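Local coordinates for protein dehydrogenase (Chromobacterium violaceum, PDB 3Q2I) that binds NADH and UDP-N-acetylglucosaminuronic acid and is probably an NAD-dependent oxidoreductase in the biosynthesis of 2,3-diacetamido-2,3-dideoxy-D-mannuronic acid, at residues 116-121 against 127-132. Residues are numbered along the deposited sequence; the frame is centred on the assembly and turned at random.
Sequences LEMVKA and KHLFVV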
loop_
_atom_site.group_PDB
_atom_site.type_symbol
_atom_site.label_atom_id
_atom_site.label_comp_id
_atom_site.label_asym_id
_atom_site.label_seq_id
_atom_site.Cartn_x
_atom_site.Cartn_y
_atom_site.Cartn_z
ATOM N N LEU A 116 -8.615 -8.532 -25.685
ATOM C CA LEU A 116 -9.757 -7.637 -25.810
ATOM C C LEU A 116 -9.903 -7.102 -27.230
ATOM O O LEU A 116 -11.021 -7.070 -27.742
ATOM C CB LEU A 116 -9.745 -6.455 -24.809
ATOM C CG LEU A 116 -9.815 -6.877 -23.338
ATOM C CD1 LEU A 116 -9.637 -5.631 -22.494
ATOM C CD2 LEU A 116 -11.101 -7.541 -23.007
ATOM N N GLU A 117 -8.797 -6.680 -27.831
ATOM C CA GLU A 117 -8.822 -6.027 -29.139
ATOM C C GLU A 117 -9.224 -7.058 -30.201
ATOM O O GLU A 117 -9.937 -6.702 -31.152
ATOM C CB GLU A 117 -7.483 -5.378 -29.467
ATOM C CG GLU A 117 -7.268 -4.078 -28.688
ATOM C CD GLU A 117 -8.401 -3.040 -28.839
ATOM O OE1 GLU A 117 -9.081 -2.966 -29.889
ATOM O OE2 GLU A 117 -8.654 -2.280 -27.877
ATOM N N MET A 118 -8.819 -8.319 -30.064
ATOM C CA MET A 118 -9.222 -9.276 -31.100
ATOM C C MET A 118 -10.732 -9.564 -31.040
ATOM O O MET A 118 -11.422 -9.717 -32.080
ATOM C CB MET A 118 -8.313 -10.513 -31.082
ATOM C CG MET A 118 -8.371 -11.336 -29.849
ATOM S SD MET A 118 -6.900 -12.405 -29.712
ATOM C CE MET A 118 -7.264 -13.627 -31.023
ATOM N N VAL A 119 -11.324 -9.586 -29.842
ATOM C CA VAL A 119 -12.762 -9.728 -29.654
ATOM C C VAL A 119 -13.519 -8.507 -30.219
ATOM O O VAL A 119 -14.572 -8.669 -30.873
ATOM C CB VAL A 119 -13.112 -10.048 -28.179
ATOM C CG1 VAL A 119 -14.629 -10.008 -27.907
ATOM C CG2 VAL A 119 -12.525 -11.439 -27.807
ATOM N N LYS A 120 -13.028 -7.314 -29.918
ATOM C CA LYS A 120 -13.650 -6.055 -30.388
ATOM C C LYS A 120 -13.662 -6.034 -31.931
ATOM O O LYS A 120 -14.689 -5.647 -32.514
ATOM C CB LYS A 120 -12.862 -4.839 -29.868
ATOM C CG LYS A 120 -13.474 -3.471 -30.268
ATOM C CD LYS A 120 -12.912 -2.328 -29.423
ATOM C CE LYS A 120 -13.852 -2.015 -28.254
ATOM N NZ LYS A 120 -14.940 -1.033 -28.585
ATOM N N ALA A 121 -12.590 -6.527 -32.563
ATOM C CA ALA A 121 -12.437 -6.444 -34.038
ATOM C C ALA A 121 -13.401 -7.433 -34.667
ATOM O O ALA A 121 -14.023 -7.109 -35.700
ATOM C CB ALA A 121 -10.992 -6.751 -34.481
ATOM N N LYS A 127 -18.145 -11.078 -37.479
ATOM C CA LYS A 127 -17.617 -12.378 -37.874
ATOM C C LYS A 127 -17.255 -13.137 -36.619
ATOM O O LYS A 127 -16.995 -12.521 -35.572
ATOM C CB LYS A 127 -16.357 -12.213 -38.728
ATOM C CG LYS A 127 -16.592 -11.460 -40.041
ATOM C CD LYS A 127 -17.337 -12.374 -41.008
ATOM C CE LYS A 127 -17.812 -11.593 -42.214
ATOM N NZ LYS A 127 -18.177 -12.631 -43.218
ATOM N N HIS A 128 -17.272 -14.453 -36.712
ATOM C CA HIS A 128 -16.928 -15.319 -35.578
ATOM C C HIS A 128 -15.447 -15.272 -35.258
ATOM O O HIS A 128 -14.612 -15.128 -36.141
ATOM C CB HIS A 128 -17.312 -16.774 -35.854
ATOM C CG HIS A 128 -18.784 -17.002 -35.953
ATOM N ND1 HIS A 128 -19.609 -17.073 -34.851
ATOM C CD2 HIS A 128 -19.561 -17.284 -37.029
ATOM C CE1 HIS A 128 -20.840 -17.343 -35.247
ATOM N NE2 HIS A 128 -20.835 -17.489 -36.558
ATOM N N LEU A 129 -15.155 -15.436 -33.975
ATOM C CA LEU A 129 -13.798 -15.740 -33.511
ATOM C C LEU A 129 -13.964 -17.013 -32.675
ATOM O O LEU A 129 -14.585 -17.022 -31.604
ATOM C CB LEU A 129 -13.275 -14.542 -32.691
ATOM C CG LEU A 129 -11.954 -14.822 -31.956
ATOM C CD1 LEU A 129 -10.830 -15.170 -32.907
ATOM C CD2 LEU A 129 -11.599 -13.563 -31.163
ATOM N N PHE A 130 -13.439 -18.135 -33.172
ATOM C CA PHE A 130 -13.407 -19.407 -32.440
ATOM C C PHE A 130 -12.040 -19.532 -31.788
ATOM O O PHE A 130 -11.066 -19.113 -32.393
ATOM C CB PHE A 130 -13.480 -20.565 -33.464
ATOM C CG PHE A 130 -14.737 -20.569 -34.319
ATOM C CD1 PHE A 130 -15.853 -21.288 -33.850
ATOM C CD2 PHE A 130 -14.761 -19.932 -35.560
ATOM C CE1 PHE A 130 -17.043 -21.376 -34.650
ATOM C CE2 PHE A 130 -15.958 -20.031 -36.370
ATOM C CZ PHE A 130 -17.060 -20.713 -35.867
ATOM N N VAL A 131 -12.001 -20.067 -30.566
ATOM C CA VAL A 131 -10.721 -20.310 -29.875
ATOM C C VAL A 131 -10.703 -21.791 -29.633
ATOM O O VAL A 131 -11.661 -22.376 -29.112
ATOM C CB VAL A 131 -10.663 -19.533 -28.533
ATOM C CG1 VAL A 131 -9.312 -19.849 -27.832
ATOM C CG2 VAL A 131 -10.854 -18.035 -28.768
ATOM N N VAL A 132 -9.581 -22.425 -29.961
ATOM C CA VAL A 132 -9.458 -23.869 -29.843
ATOM C C VAL A 132 -9.235 -24.314 -28.424
ATOM O O VAL A 132 -8.137 -24.124 -27.898
ATOM C CB VAL A 132 -8.325 -24.393 -30.746
ATOM C CG1 VAL A 132 -8.211 -25.883 -30.553
ATOM C CG2 VAL A 132 -8.508 -23.968 -32.188
#
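Leu129, on strand 129-131, sends its side chain against Met118 and Val119 of helix 112-125. Its CB points toward the helix; chi1 (171°) then swings CG across toward Met118, and chi2 (61°) turns CD2 onto the helix. CB and CG thus serve as a stalk, bringing CD2 up to the helix while CD1 points off it. CD2 does most of the touching. It lies 4.1 Å from CG of Met118 and equally far from CG2 of Val119. The backbone O of Met118, 4.0 Å from CD2, adds a van der Waals contact. CE of Met118 lies 4.3 Å from both CD1 and CD2 of Leu129. Both helix side chains cross the leucine at about a right angle. In Met118 the bend at chi3 (-72°) turns CE back toward the leucine, so a flexible thioether fits beside a forked chain, while the compact, branched Val119 offers a methyl close to the helix backbone. Met118 and Leu129 both also touch Ser92 of helix 88-97. The contact closes the beta-alpha-beta unit of strand 101-104, helix 112-125 and strand 129-131, at an edge of the parallel Rossmann sheet. With no hydrogen bond between the segments, cohesion here comes from burying hydrocarbon and from van der Waals contact.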